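Local structure of Cys-Gly metallodipeptidase DUG1 (Saccharomyces cerevisiae, 4G1P) at residues A[24-29]-A[46-51]; A[56-61]-A[147-152]; A[188-193]-A[431-436]. The protein hydrolyses the dipeptide Cys-Gly with a pair of metal ions and forms the catalytic component of the complex that degrades glutathione. All blocks are in the same frame, centred on the assembly; numbering follows the deposited sequence.

Contact 1 (A[24-29]-A[46-51])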
loop_
_atom_site.group_PDB
_atom_site.type_symbol
_atom_site.label_atom_id
_atom_site.label_comp_id
_atom_site.label_asym_id
_atom_site.label_seq_id
_atom_site.Cartn_x
_atom_site.Cartn_y
_atom_site.Cartn_z
ATOM N N THR A 24 -4.208 -22.621 -22.088
ATOM C CA THR A 24 -2.884 -22.295 -21.579
ATOM C C THR A 24 -2.368 -21.008 -22.196
ATOM O O THR A 24 -1.816 -20.161 -21.491
ATOM C CB THR A 24 -1.863 -23.406 -21.856
ATOM O OG1 THR A 24 -2.312 -24.634 -21.269
ATOM C CG2 THR A 24 -0.521 -23.030 -21.283
ATOM N N LYS A 25 -2.547 -20.871 -23.510
ATOM C CA LYS A 25 -2.055 -19.702 -24.228
ATOM C C LYS A 25 -2.722 -18.444 -23.717
ATOM O O LYS A 25 -2.058 -17.431 -23.470
ATOM C CB LYS A 25 -2.308 -19.834 -25.724
ATOM C CG LYS A 25 -1.360 -20.779 -26.431
ATOM C CD LYS A 25 -1.900 -21.205 -27.790
ATOM C CE LYS A 25 -0.994 -22.231 -28.432
ATOM N NZ LYS A 25 -0.340 -23.045 -27.365
ATOM N N ALA A 26 -4.038 -18.532 -23.556
ATOM C CA ALA A 26 -4.857 -17.437 -23.062
ATOM C C ALA A 26 -4.419 -16.960 -21.674
ATOM O O ALA A 26 -4.234 -15.771 -21.436
ATOM C CB ALA A 26 -6.319 -17.865 -23.034
ATOM N N ILE A 27 -4.262 -17.910 -20.766
ATOM C CA ILE A 27 -3.899 -17.618 -19.396
ATOM C C ILE A 27 -2.501 -16.990 -19.343
ATOM O O ILE A 27 -2.189 -16.232 -18.431
ATOM C CB ILE A 27 -3.996 -18.917 -18.550
ATOM C CG1 ILE A 27 -5.459 -19.347 -18.422
ATOM C CG2 ILE A 27 -3.370 -18.761 -17.183
ATOM C CD1 ILE A 27 -6.363 -18.266 -17.879
ATOM N N GLN A 28 -1.669 -17.273 -20.342
ATOM C CA GLN A 28 -0.291 -16.778 -20.335
ATOM C C GLN A 28 -0.181 -15.303 -20.692
ATOM O O GLN A 28 0.791 -14.653 -20.350
ATOM C CB GLN A 28 0.589 -17.583 -21.277
ATOM C CG GLN A 28 1.708 -18.297 -20.575
ATOM C CD GLN A 28 2.010 -19.653 -21.216
ATOM O OE1 GLN A 28 2.075 -20.694 -20.527
ATOM N NE2 GLN A 28 2.189 -19.647 -22.547
ATOM N N ILE A 29 -1.168 -14.780 -21.402
ATOM C CA ILE A 29 -1.177 -13.361 -21.699
ATOM C C ILE A 29 -1.844 -12.634 -20.538
ATOM O O ILE A 29 -3.049 -12.764 -20.331
ATOM C CB ILE A 29 -1.945 -13.084 -22.975
ATOM C CG1 ILE A 29 -1.505 -14.052 -24.068
ATOM C CG2 ILE A 29 -1.764 -11.647 -23.388
ATOM C CD1 ILE A 29 -2.383 -14.010 -25.294
ATOM N N ALA A 46 -7.106 -10.038 -26.409
ATOM C CA ALA A 46 -8.263 -9.849 -27.291
ATOM C C ALA A 46 -7.958 -10.382 -28.680
ATOM O O ALA A 46 -8.812 -10.976 -29.338
ATOM C CB ALA A 46 -8.646 -8.380 -27.380
ATOM N N LYS A 47 -6.728 -10.162 -29.113
ATOM C CA LYS A 47 -6.312 -10.569 -30.432
ATOM C C LYS A 47 -6.316 -12.083 -30.483
ATOM O O LYS A 47 -6.836 -12.677 -31.430
ATOM C CB LYS A 47 -4.920 -10.003 -30.762
ATOM C CG LYS A 47 -4.558 -10.073 -32.239
ATOM C CD LYS A 47 -3.062 -9.968 -32.444
ATOM C CE LYS A 47 -2.320 -11.160 -31.818
ATOM N NZ LYS A 47 -0.838 -10.929 -31.674
ATOM N N PHE A 48 -5.755 -12.702 -29.447
ATOM C CA PHE A 48 -5.693 -14.153 -29.368
ATOM C C PHE A 48 -7.082 -14.770 -29.436
ATOM O O PHE A 48 -7.296 -15.744 -30.143
ATOM C CB PHE A 48 -5.013 -14.596 -28.080
ATOM C CG PHE A 48 -5.115 -16.070 -27.822
ATOM C CD1 PHE A 48 -4.399 -16.974 -28.594
ATOM C CD2 PHE A 48 -5.934 -16.558 -26.817
ATOM C CE1 PHE A 48 -4.496 -18.349 -28.366
ATOM C CE2 PHE A 48 -6.036 -17.923 -26.578
ATOM C CZ PHE A 48 -5.315 -18.824 -27.360
ATOM N N ILE A 49 -8.021 -14.202 -28.695
ATOM C CA ILE A 49 -9.377 -14.713 -28.683
ATOM C C ILE A 49 -10.037 -14.591 -30.050
ATOM O O ILE A 49 -10.603 -15.560 -30.553
ATOM C CB ILE A 49 -10.219 -14.042 -27.580
ATOM C CG1 ILE A 49 -9.725 -14.534 -26.225
ATOM C CG2 ILE A 49 -11.704 -14.367 -27.734
ATOM C CD1 ILE A 49 -10.374 -13.869 -25.085
ATOM N N SER A 50 -9.948 -13.418 -30.665
ATOM C CA SER A 50 -10.525 -13.246 -32.002
ATOM C C SER A 50 -9.959 -14.265 -32.976
ATOM O O SER A 50 -10.664 -14.730 -33.845
ATOM C CB SER A 50 -10.305 -11.828 -32.536
ATOM O OG SER A 50 -8.940 -11.463 -32.461
ATOM N N GLU A 51 -8.689 -14.616 -32.805
ATOM C CA GLU A 51 -8.048 -15.659 -33.599
ATOM C C GLU A 51 -8.669 -17.040 -33.372
ATOM O O GLU A 51 -8.894 -17.796 -34.329
ATOM C CB GLU A 51 -6.550 -15.710 -33.314
ATOM C CG GLU A 51 -5.751 -14.714 -34.110
ATOM C CD GLU A 51 -4.345 -14.520 -33.565
ATOM O OE1 GLU A 51 -4.058 -15.029 -32.453
ATOM O OE2 GLU A 51 -3.531 -13.852 -34.247
#
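Phe-48 of helix 39-55 reaches across to the last turn of helix 16-28 and the residue beyond it; Lys-25, Ala-26 and Ile-29 receive it. The contact between the segments is apolar. It packs two successive helices of the N-terminal catalytic alpha/beta domain. Phe-48 CZ lies 3.6 Å from Lys-25 CB, and the ring atom CE2 lies 3.6 Å from Ala-26 CB. The outer end of the ring therefore lies against two successive residues of the helix. Its CG is anti to the backbone N (chi1 170°), which carries the ring out toward helix 16-28. Ile-29 comes in at the root of the same side chain, with its CD1 3.9 Å from Phe-48 CB. Lys-25 takes part through its aliphatic chain. Its CD passes 3.9 Å from Phe-48 CE1, crossing the aromatic side chain at about a right angle, and its amine then leads away.

Within helix 39-55, Ser-50 OG donates to Lys-47 O at 2.6 Å, and Glu-51 N donates to the same carbonyl. Ala-26 also packs on Thr-139 and Leu-143 of helix 135-154.

With the ring of Phe-48 cut back to an alanine, a gap would probably open between the helices, and the Lys-25 methylenes and this side of Ala-26 would lose their partner across the contact. The chemistry implies that shape and apolar cover, not a directed polar bond, join these neighbouring helices.

Contact 2 (A[56-61]-A[147-152])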
loop_
_atom_site.group_PDB
_atom_site.type_symbol
_atom_site.label_atom_id
_atom_site.label_comp_id
_atom_site.label_asym_id
_atom_site.label_seq_id
_atom_site.Cartn_x
_atom_site.Cartn_y
_atom_site.Cartn_z
ATOM N N SER A 56 -12.162 -21.372 -35.287
ATOM C CA SER A 56 -13.431 -22.068 -35.197
ATOM C C SER A 56 -14.344 -21.442 -36.263
ATOM O O SER A 56 -13.894 -20.661 -37.087
ATOM C CB SER A 56 -14.017 -21.949 -33.786
ATOM O OG SER A 56 -13.166 -22.551 -32.816
ATOM N N GLY A 57 -15.620 -21.751 -36.293
ATOM C CA GLY A 57 -16.369 -21.249 -37.433
ATOM C C GLY A 57 -16.873 -19.809 -37.427
ATOM O O GLY A 57 -17.630 -19.435 -38.325
ATOM N N PHE A 58 -16.476 -18.996 -36.451
ATOM C CA PHE A 58 -17.165 -17.715 -36.239
ATOM C C PHE A 58 -17.003 -16.711 -37.378
ATOM O O PHE A 58 -15.996 -16.721 -38.084
ATOM C CB PHE A 58 -16.743 -17.072 -34.917
ATOM C CG PHE A 58 -17.227 -17.811 -33.701
ATOM C CD1 PHE A 58 -16.625 -18.996 -33.304
ATOM C CD2 PHE A 58 -18.278 -17.319 -32.949
ATOM C CE1 PHE A 58 -17.067 -19.667 -32.188
ATOM C CE2 PHE A 58 -18.720 -17.990 -31.849
ATOM C CZ PHE A 58 -18.115 -19.163 -31.464
ATOM N N HIS A 59 -17.997 -15.840 -37.544
ATOM C CA HIS A 59 -17.946 -14.802 -38.576
ATOM C C HIS A 59 -18.473 -13.462 -38.062
ATOM O O HIS A 59 -18.981 -13.368 -36.940
ATOM C CB HIS A 59 -18.767 -15.219 -39.796
ATOM C CG HIS A 59 -20.235 -15.272 -39.532
ATOM N ND1 HIS A 59 -20.854 -16.385 -39.003
ATOM C CD2 HIS A 59 -21.204 -14.337 -39.686
ATOM C CE1 HIS A 59 -22.146 -16.145 -38.865
ATOM N NE2 HIS A 59 -22.384 -14.909 -39.271
ATOM N N ASP A 60 -18.379 -12.441 -38.909
ATOM C CA ASP A 60 -18.831 -11.095 -38.568
ATOM C C ASP A 60 -18.101 -10.609 -37.315
ATOM O O ASP A 60 -18.686 -9.967 -36.446
ATOM C CB ASP A 60 -20.357 -11.062 -38.378
ATOM C CG ASP A 60 -20.935 -9.649 -38.426
ATOM O OD1 ASP A 60 -20.245 -8.736 -38.914
ATOM O OD2 ASP A 60 -22.087 -9.450 -37.985
ATOM N N ILE A 61 -16.813 -10.928 -37.235
ATOM C CA ILE A 61 -16.022 -10.596 -36.069
ATOM C C ILE A 61 -15.731 -9.101 -36.005
ATOM O O ILE A 61 -15.293 -8.502 -36.979
ATOM C CB ILE A 61 -14.720 -11.403 -36.046
ATOM C CG1 ILE A 61 -15.057 -12.897 -36.123
ATOM C CG2 ILE A 61 -13.918 -11.082 -34.784
ATOM C CD1 ILE A 61 -13.857 -13.836 -36.023
ATOM N N ASN A 147 -14.900 -23.899 -27.145
ATOM C CA ASN A 147 -14.703 -25.343 -27.061
ATOM C C ASN A 147 -15.967 -26.081 -27.498
ATOM O O ASN A 147 -15.933 -26.989 -28.349
ATOM C CB ASN A 147 -14.337 -25.734 -25.630
ATOM C CG ASN A 147 -13.091 -25.005 -25.124
ATOM O OD1 ASN A 147 -12.240 -24.588 -25.917
ATOM N ND2 ASN A 147 -12.980 -24.846 -23.798
ATOM N N VAL A 148 -17.087 -25.650 -26.924
ATOM C CA VAL A 148 -18.380 -26.210 -27.242
ATOM C C VAL A 148 -18.720 -26.116 -28.733
ATOM O O VAL A 148 -19.158 -27.102 -29.329
ATOM C CB VAL A 148 -19.475 -25.570 -26.398
ATOM C CG1 VAL A 148 -20.863 -25.994 -26.915
ATOM C CG2 VAL A 148 -19.278 -25.964 -24.946
ATOM N N VAL A 149 -18.517 -24.948 -29.339
ATOM C CA VAL A 149 -18.720 -24.851 -30.781
ATOM C C VAL A 149 -17.837 -25.873 -31.502
ATOM O O VAL A 149 -18.283 -26.555 -32.415
ATOM C CB VAL A 149 -18.459 -23.441 -31.322
ATOM C CG1 VAL A 149 -18.507 -23.448 -32.826
ATOM C CG2 VAL A 149 -19.474 -22.475 -30.782
ATOM N N ASP A 150 -16.601 -26.018 -31.052
ATOM C CA ASP A 150 -15.699 -26.965 -31.667
ATOM C C ASP A 150 -16.212 -28.393 -31.538
ATOM O O ASP A 150 -16.077 -29.190 -32.459
ATOM C CB ASP A 150 -14.304 -26.859 -31.057
ATOM C CG ASP A 150 -13.544 -25.667 -31.570
ATOM O OD1 ASP A 150 -13.971 -25.099 -32.598
ATOM O OD2 ASP A 150 -12.521 -25.302 -30.951
ATOM N N ALA A 151 -16.794 -28.717 -30.393
ATOM C CA ALA A 151 -17.178 -30.092 -30.138
ATOM C C ALA A 151 -18.352 -30.498 -31.022
ATOM O O ALA A 151 -18.364 -31.601 -31.559
ATOM C CB ALA A 151 -17.510 -30.288 -28.677
ATOM N N PHE A 152 -19.335 -29.610 -31.161
ATOM C CA PHE A 152 -20.419 -29.820 -32.109
ATOM C C PHE A 152 -19.824 -30.061 -33.493
ATOM O O PHE A 152 -20.237 -30.976 -34.213
ATOM C CB PHE A 152 -21.386 -28.620 -32.138
ATOM C CG PHE A 152 -22.463 -28.682 -31.092
ATOM C CD1 PHE A 152 -22.263 -28.134 -29.833
ATOM C CD2 PHE A 152 -23.668 -29.313 -31.358
ATOM C CE1 PHE A 152 -23.252 -28.201 -28.856
ATOM C CE2 PHE A 152 -24.663 -29.391 -30.388
ATOM C CZ PHE A 152 -24.456 -28.832 -29.135
#
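Ser-56 and Asp-150 make the polar half of this contact. Ser-56 OG donates a hydrogen bond of 2.7 Å to Asp-150 OD1. The hydroxyl meets the carboxylate on its syn side, 21° out of the carboxylate plane. Both side chains start beside their own backbone N; for Ser-56 a chi1 of -62° turns the hydroxyl to the helix. Asp-150 CB does not point straight at the other segment, but the carboxylate end swings nearer. Outside the two segments OD2 forms a salt bridge with Arg-22 and OD1 one with Lys-153. These two cations are likely to favour the ionised form of Asp-150, and together with Ser-56 they probably limit how the group can turn.

The residues from Ser-56 onward link helix 39-55 to strand 61-64, an outermost strand of the six-stranded sheet in the catalytic alpha/beta domain of this M20 peptidase. Segment 147-152 lies on helix 135-154, whose first turn carries the zinc ligand Asp-137. The contact thus ties the connection after one helix to the flank of another, well away from the metal site.

The apolar half joins Phe-58 to Val-149. Phe-58 CZ lies 3.6 Å from Val-149 CG2, and the ring atom CE1 lies 4.1 Å from Val-149 CG1. Both valine methyls therefore lie near the CE1-CZ end of the ring. Within its own segment the ring has Ser-56 CB at its edge, in plane, which brings the aromatic and polar halves side by side. Phe-88 of strand 83-88 touches both Phe-58 and Val-149, and Leu-53 of helix 39-55 also packs on Phe-58.

Contact 3 (A[188-193]-A[431-436])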
loop_
_atom_site.group_PDB
_atom_site.type_symbol
_atom_site.label_atom_id
_atom_site.label_comp_id
_atom_site.label_asym_id
_atom_site.label_seq_id
_atom_site.Cartn_x
_atom_site.Cartn_y
_atom_site.Cartn_z
ATOM N N GLY A 188 -29.056 -3.075 -33.559
ATOM C CA GLY A 188 -27.980 -3.220 -34.521
ATOM C C GLY A 188 -27.420 -4.621 -34.459
ATOM O O GLY A 188 -28.109 -5.577 -34.829
ATOM N N TYR A 189 -26.185 -4.753 -33.974
ATOM C CA TYR A 189 -25.527 -6.060 -33.933
ATOM C C TYR A 189 -26.325 -7.071 -33.116
ATOM O O TYR A 189 -26.290 -8.251 -33.415
ATOM C CB TYR A 189 -24.097 -5.951 -33.397
ATOM C CG TYR A 189 -23.211 -7.119 -33.743
ATOM C CD1 TYR A 189 -23.308 -8.317 -33.055
ATOM C CD2 TYR A 189 -22.264 -7.018 -34.750
ATOM C CE1 TYR A 189 -22.503 -9.397 -33.375
ATOM C CE2 TYR A 189 -21.446 -8.092 -35.076
ATOM C CZ TYR A 189 -21.574 -9.278 -34.387
ATOM O OH TYR A 189 -20.778 -10.349 -34.706
ATOM N N PHE A 190 -27.060 -6.603 -32.108
ATOM C CA PHE A 190 -27.801 -7.486 -31.212
ATOM C C PHE A 190 -29.301 -7.578 -31.515
ATOM O O PHE A 190 -30.065 -8.097 -30.690
ATOM C CB PHE A 190 -27.638 -7.012 -29.776
ATOM C CG PHE A 190 -26.224 -7.032 -29.290
ATOM C CD1 PHE A 190 -25.364 -8.054 -29.662
ATOM C CD2 PHE A 190 -25.747 -6.022 -28.471
ATOM C CE1 PHE A 190 -24.060 -8.078 -29.209
ATOM C CE2 PHE A 190 -24.443 -6.046 -28.014
ATOM C CZ PHE A 190 -23.597 -7.077 -28.384
ATOM N N LYS A 191 -29.716 -7.091 -32.686
ATOM C CA LYS A 191 -31.137 -6.962 -33.009
ATOM C C LYS A 191 -31.936 -8.261 -32.878
ATOM O O LYS A 191 -33.045 -8.256 -32.337
ATOM C CB LYS A 191 -31.353 -6.326 -34.392
ATOM C CG LYS A 191 -31.287 -7.278 -35.581
ATOM C CD LYS A 191 -31.586 -6.538 -36.889
ATOM C CE LYS A 191 -31.316 -7.397 -38.138
ATOM N NZ LYS A 191 -32.393 -8.399 -38.444
ATOM N N GLY A 192 -31.377 -9.375 -33.331
ATOM C CA GLY A 192 -32.149 -10.605 -33.357
ATOM C C GLY A 192 -32.072 -11.492 -32.126
ATOM O O GLY A 192 -32.608 -12.603 -32.126
ATOM N N VAL A 193 -31.418 -11.004 -31.075
ATOM C CA VAL A 193 -31.125 -11.829 -29.912
ATOM C C VAL A 193 -32.391 -12.300 -29.201
ATOM O O VAL A 193 -33.299 -11.512 -28.956
ATOM C CB VAL A 193 -30.202 -11.091 -28.919
ATOM C CG1 VAL A 193 -30.018 -11.913 -27.678
ATOM C CG2 VAL A 193 -28.856 -10.804 -29.562
ATOM N N ASP A 431 -32.682 -5.325 -19.904
ATOM C CA ASP A 431 -33.508 -4.182 -20.267
ATOM C C ASP A 431 -33.316 -3.695 -21.701
ATOM O O ASP A 431 -34.294 -3.459 -22.407
ATOM C CB ASP A 431 -33.276 -3.031 -19.294
ATOM C CG ASP A 431 -33.824 -3.319 -17.904
ATOM O OD1 ASP A 431 -34.367 -4.432 -17.679
ATOM O OD2 ASP A 431 -33.701 -2.431 -17.032
ATOM N N ALA A 432 -32.068 -3.539 -22.135
ATOM C CA ALA A 432 -31.798 -3.002 -23.460
ATOM C C ALA A 432 -32.260 -3.929 -24.579
ATOM O O ALA A 432 -32.721 -3.468 -25.624
ATOM C CB ALA A 432 -30.319 -2.685 -23.621
ATOM N N LEU A 433 -32.123 -5.234 -24.369
ATOM C CA LEU A 433 -32.441 -6.192 -25.414
ATOM C C LEU A 433 -33.839 -6.754 -25.215
ATOM O O LEU A 433 -34.410 -7.370 -26.120
ATOM C CB LEU A 433 -31.411 -7.330 -25.445
ATOM C CG LEU A 433 -29.941 -6.990 -25.722
ATOM C CD1 LEU A 433 -29.143 -8.258 -26.026
ATOM C CD2 LEU A 433 -29.771 -5.929 -26.833
ATOM N N ASN A 434 -34.385 -6.522 -24.026
ATOM C CA ASN A 434 -35.655 -7.115 -23.605
ATOM C C ASN A 434 -35.739 -8.615 -23.838
ATOM O O ASN A 434 -36.571 -9.085 -24.603
ATOM C CB ASN A 434 -36.846 -6.380 -24.217
ATOM C CG ASN A 434 -36.943 -4.936 -23.734
ATOM O OD1 ASN A 434 -36.628 -4.005 -24.479
ATOM N ND2 ASN A 434 -37.364 -4.744 -22.474
ATOM N N THR A 435 -34.844 -9.346 -23.184
ATOM C CA THR A 435 -34.867 -10.800 -23.170
ATOM C C THR A 435 -34.588 -11.244 -21.747
ATOM O O THR A 435 -34.296 -10.418 -20.886
ATOM C CB THR A 435 -33.771 -11.395 -24.054
ATOM O OG1 THR A 435 -32.538 -10.708 -23.800
ATOM C CG2 THR A 435 -34.133 -11.253 -25.518
ATOM N N SER A 436 -34.668 -12.545 -21.504
ATOM C CA SER A 436 -34.281 -13.087 -20.220
ATOM C C SER A 436 -32.771 -13.291 -20.179
ATOM O O SER A 436 -32.122 -13.427 -21.214
ATOM C CB SER A 436 -34.969 -14.416 -19.981
ATOM O OG SER A 436 -34.611 -15.334 -20.994
#
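Leu-433, at the end of helix 426-433, sends its two methyls to two residues of segment 188-193. Its CD2 lies 3.8 Å from Phe-190 CB. Its CD1 lies 4.1 Å from Val-193 CG1, and the two side chains meet obliquely. Phe-190 offers its CB here, while its ring leads away from Leu-433. The Phe-190 side chain packs on Leu-98, Val-164 and Cys-166 of the central sheet. Leu-98 also touches Leu-433 and Val-193.

Phe-190 and Val-193 lie in two overlapping type I beta turns. Lys-191 N bonds to Gly-188 O at 3.1 Å, and Val-193 N bonds to Phe-190 O at 3.2 Å. The turns fold the connection between helix 178-185 and strand 195-198. Across the contact, segment 431-436 leads from helix 426-433 to strand 437-439, which runs parallel to 195-198 at the edge of the six-stranded sheet. The contact thus joins the lead-ins to two adjacent parallel strands of the alpha/beta domain.

Asn-434 is the first residue after the helix to leave helical angles, with a positive phi of 49°, and the chain goes on to strand 437-439. Thr-435 then brings its CG2 to 3.5 Å from Val-193 O, a van der Waals contact. A chi1 of 46° puts its OG1 between the backbone N and the carbonyl carbon and sets CG2 beside the N. Ser-436 follows with backbone hydrogen bonding to Val-196.

How the contacts relate
Contacts 1 and 2 follow one another on helix 39-55 and the connection that leaves it. Their centres are 15 Å apart, and they touch where Ser-50 O lies 4.0 Å from Ile-61 CD1. Helix 135-154 borders both. Contacts 2 and 3 have centres 21 Å apart and meet through a probable hydrogen bond of 2.7 Å between Asp-60 O and Tyr-189 OH. Contacts 1 and 3 do not touch; their centres are 27 Å apart. Contact 1 comes near the active site: the Ile-29 side chain is about 10 Å from that of Asp-104, a probable catalytic residue. Contacts 2 and 3 are structural packing away from the site.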